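Local coordinates for protein probable ribosomal RNA small subunit methyltransferase (Thermus thermophilus, PDB 3DMH) that probably transfers a methyl group from S-adenosylmethionine to the N2 position of a guanosine in 16S ribosomal RNA, at residues L61-R66 and L104-L109. Residues are numbered along the deposited sequence; the frame is centred on the assembly and turned at random.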
ATOM      1  N   LEU A  61     -10.373  -7.147 -16.642  1.00 19.58           N
ATOM      2  CA  LEU A  61     -11.166  -6.290 -17.555  1.00 20.21           C
ATOM      3  C   LEU A  61     -11.989  -7.052 -18.604  1.00 19.80           C
ATOM      4  O   LEU A  61     -13.083  -6.601 -18.958  1.00 20.14           O
ATOM      5  CB  LEU A  61     -10.306  -5.224 -18.226  1.00 20.52           C
ATOM      6  CG  LEU A  61     -11.062  -4.040 -18.851  1.00 21.77           C
ATOM      7  CD1 LEU A  61     -11.876  -3.268 -17.814  1.00 23.60           C
ATOM      8  CD2 LEU A  61     -10.052  -3.109 -19.488  1.00 23.88           C
ATOM      9  N   PRO A  62     -11.477  -8.191 -19.109  1.00 20.41           N
ATOM     10  CA  PRO A  62     -12.291  -8.936 -20.095  1.00 21.03           C
ATOM     11  C   PRO A  62     -13.672  -9.356 -19.596  1.00 21.14           C
ATOM     12  O   PRO A  62     -14.562  -9.625 -20.415  1.00 22.32           O
ATOM     13  CB  PRO A  62     -11.421 -10.163 -20.423  1.00 21.88           C
ATOM     14  CG  PRO A  62     -10.015  -9.665 -20.208  1.00 21.50           C
ATOM     15  CD  PRO A  62     -10.136  -8.798 -18.955  1.00 20.68           C
ATOM     16  N   LEU A  63     -13.859  -9.425 -18.269  1.00 21.10           N
ATOM     17  CA  LEU A  63     -15.143  -9.828 -17.685  1.00 21.49           C
ATOM     18  C   LEU A  63     -16.166  -8.688 -17.654  1.00 22.05           C
ATOM     19  O   LEU A  63     -17.359  -8.932 -17.545  1.00 22.84           O
ATOM     20  CB  LEU A  63     -14.935 -10.360 -16.255  1.00 21.29           C
ATOM     21  CG  LEU A  63     -13.882 -11.464 -16.103  1.00 21.58           C
ATOM     22  CD1 LEU A  63     -13.737 -11.857 -14.629  1.00 23.25           C
ATOM     23  CD2 LEU A  63     -14.206 -12.725 -16.945  1.00 21.65           C
ATOM     24  N   GLU A  64     -15.674  -7.446 -17.761  1.00 22.52           N
ATOM     25  CA  GLU A  64     -16.543  -6.273 -17.651  1.00 23.75           C
ATOM     26  C   GLU A  64     -17.534  -6.255 -18.817  1.00 24.59           C
ATOM     27  O   GLU A  64     -17.173  -6.470 -19.967  1.00 26.07           O
ATOM     28  CB  GLU A  64     -15.683  -4.987 -17.570  1.00 23.29           C
ATOM     29  CG  GLU A  64     -16.466  -3.664 -17.331  1.00 23.79           C
ATOM     30  CD  GLU A  64     -17.035  -3.486 -15.920  1.00 24.29           C
ATOM     31  OE1 GLU A  64     -16.751  -4.289 -14.979  1.00 23.42           O
ATOM     32  OE2 GLU A  64     -17.789  -2.501 -15.744  1.00 25.39           O
ATOM     33  N   GLY A  65     -18.811  -6.075 -18.504  1.00 26.35           N
ATOM     34  CA  GLY A  65     -19.821  -6.072 -19.561  1.00 25.96           C
ATOM     35  C   GLY A  65     -20.372  -7.439 -19.938  1.00 26.55           C
ATOM     36  O   GLY A  65     -21.418  -7.524 -20.587  1.00 26.42           O
ATOM     37  N   ARG A  66     -19.675  -8.507 -19.545  1.00 26.40           N
ATOM     38  CA  ARG A  66     -20.154  -9.884 -19.747  1.00 26.28           C
ATOM     39  C   ARG A  66     -20.657 -10.532 -18.447  1.00 25.51           C
ATOM     40  O   ARG A  66     -21.448 -11.483 -18.467  1.00 26.21           O
ATOM     41  CB  ARG A  66     -19.044 -10.725 -20.364  1.00 26.85           C
ATOM     42  CG  ARG A  66     -18.630 -10.220 -21.745  1.00 29.49           C
ATOM     43  CD  ARG A  66     -18.628 -11.377 -22.724  1.00 32.32           C
ATOM     44  NE  ARG A  66     -17.285 -11.903 -22.909  1.00 36.68           N
ATOM     45  CZ  ARG A  66     -17.015 -13.136 -23.329  1.00 37.13           C
ATOM     46  NH1 ARG A  66     -17.994 -13.997 -23.580  1.00 39.52           N
ATOM     47  NH2 ARG A  66     -15.757 -13.516 -23.476  1.00 38.77           N
ATOM     48  N   LEU A 104     -17.185 -16.514  -9.710  1.00 17.74           N
ATOM     49  CA  LEU A 104     -15.821 -16.450 -10.206  1.00 18.05           C
ATOM     50  C   LEU A 104     -15.020 -15.456  -9.403  1.00 18.06           C
ATOM     51  O   LEU A 104     -15.517 -14.368  -9.122  1.00 18.67           O
ATOM     52  CB  LEU A 104     -15.841 -16.003 -11.678  1.00 17.76           C
ATOM     53  CG  LEU A 104     -14.519 -16.012 -12.444  1.00 18.01           C
ATOM     54  CD1 LEU A 104     -13.970 -17.414 -12.620  1.00 20.21           C
ATOM     55  CD2 LEU A 104     -14.699 -15.357 -13.821  1.00 18.82           C
ATOM     56  N   VAL A 105     -13.795 -15.832  -9.042  1.00 17.07           N
ATOM     57  CA  VAL A 105     -12.873 -14.890  -8.383  1.00 17.42           C
ATOM     58  C   VAL A 105     -11.609 -14.775  -9.223  1.00 17.07           C
ATOM     59  O   VAL A 105     -11.133 -15.760  -9.791  1.00 17.48           O
ATOM     60  CB  VAL A 105     -12.559 -15.332  -6.920  1.00 17.74           C
ATOM     61  CG1 VAL A 105     -11.465 -14.459  -6.289  1.00 18.75           C
ATOM     62  CG2 VAL A 105     -13.807 -15.272  -6.082  1.00 18.28           C
ATOM     63  N   VAL A 106     -11.075 -13.553  -9.298  1.00 17.66           N
ATOM     64  CA  VAL A 106      -9.799 -13.300  -9.955  1.00 18.58           C
ATOM     65  C   VAL A 106      -8.808 -12.813  -8.902  1.00 18.88           C
ATOM     66  O   VAL A 106      -9.096 -11.868  -8.165  1.00 18.70           O
ATOM     67  CB  VAL A 106      -9.947 -12.262 -11.084  1.00 18.90           C
ATOM     68  CG1 VAL A 106      -8.575 -11.951 -11.686  1.00 19.41           C
ATOM     69  CG2 VAL A 106     -10.897 -12.822 -12.186  1.00 18.40           C
ATOM     70  N   LEU A 107      -7.652 -13.474  -8.803  1.00 18.27           N
ATOM     71  CA  LEU A 107      -6.641 -13.062  -7.822  1.00 18.36           C
ATOM     72  C   LEU A 107      -5.247 -13.130  -8.431  1.00 18.56           C
ATOM     73  O   LEU A 107      -4.678 -14.226  -8.630  1.00 19.51           O
ATOM     74  CB  LEU A 107      -6.720 -13.923  -6.548  1.00 18.74           C
ATOM     75  CG  LEU A 107      -5.638 -13.719  -5.488  1.00 18.81           C
ATOM     76  CD1 LEU A 107      -5.717 -12.298  -4.927  1.00 18.60           C
ATOM     77  CD2 LEU A 107      -5.844 -14.715  -4.389  1.00 20.47           C
ATOM     78  N   ALA A 108      -4.722 -11.955  -8.789  1.00 18.38           N
ATOM     79  CA  ALA A 108      -3.288 -11.804  -8.999  1.00 18.65           C
ATOM     80  C   ALA A 108      -2.640 -11.885  -7.610  1.00 18.88           C
ATOM     81  O   ALA A 108      -2.955 -11.086  -6.722  1.00 20.15           O
ATOM     82  CB  ALA A 108      -2.985 -10.455  -9.670  1.00 20.11           C
ATOM     83  N   LEU A 109      -1.777 -12.870  -7.407  1.00 19.17           N
ATOM     84  CA  LEU A 109      -1.159 -13.070  -6.095  1.00 19.01           C
ATOM     85  C   LEU A 109      -0.403 -11.838  -5.618  1.00 19.46           C
ATOM     86  O   LEU A 109       0.518 -11.377  -6.301  1.00 19.28           O
ATOM     87  CB  LEU A 109      -0.194 -14.244  -6.149  1.00 19.45           C
ATOM     88  CG  LEU A 109      -0.941 -15.570  -6.181  1.00 18.87           C
ATOM     89  CD1 LEU A 109      -0.044 -16.676  -6.781  1.00 20.25           C
ATOM     90  CD2 LEU A 109      -1.388 -15.936  -4.793  1.00 20.64           C
TER
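Glu-64 N donates to Leu-61 O at 3.0 Å, closing the short 3-10 turn that presents Leu-63 to Leu-104 and Val-106 of strand 102-108. A second bond, 3.1 Å from Arg-66 N to Leu-63 O, continues the turning of the chain. Gly-65 lies in this bend with phi 87°, where the lack of a CB avoids pressing on the carbonyl O of Glu-64.

Across the interface the contact is purely apolar and rests on one branched tip. With CG beside its own backbone N and opposite the carbonyl carbon (chi1 -53°), Leu-63 extends CD1 to the strand, 3.7 Å from CD2 of Leu-104. The two leucines meet at a slant, and CD2 of Leu-63 also lies 4.1 Å from that same methyl of Leu-104. Leu-63 and Val-106 meet end to end, with CD1 of Leu-63 3.9 Å from CG2 of Val-106. The nearest CA atoms, of Leu-63 and Leu-104, remain 10.0 Å apart, a gap that long leucine side chains can bridge.

Strand 102-108 belongs to a seven-stranded sheet of order 3-2-1-4-5-7-6, the methyltransferase variant of the Rossmann-like topology, and the 3-10 turn sits in the crossover between neighbouring strands 48-51 and 68-73. The chain has a second sheet of this order, and the S-adenosylmethionine and guanosine sites lie away from this contact. Leu-38 of helix 33-41 also packs on Val-106, whose compact beta-branched side chain suits an extended strand. Val-105 points away from the turn and meets Ala-125 of helix 115-128, while Glu-64 forms a salt bridge with Arg-71.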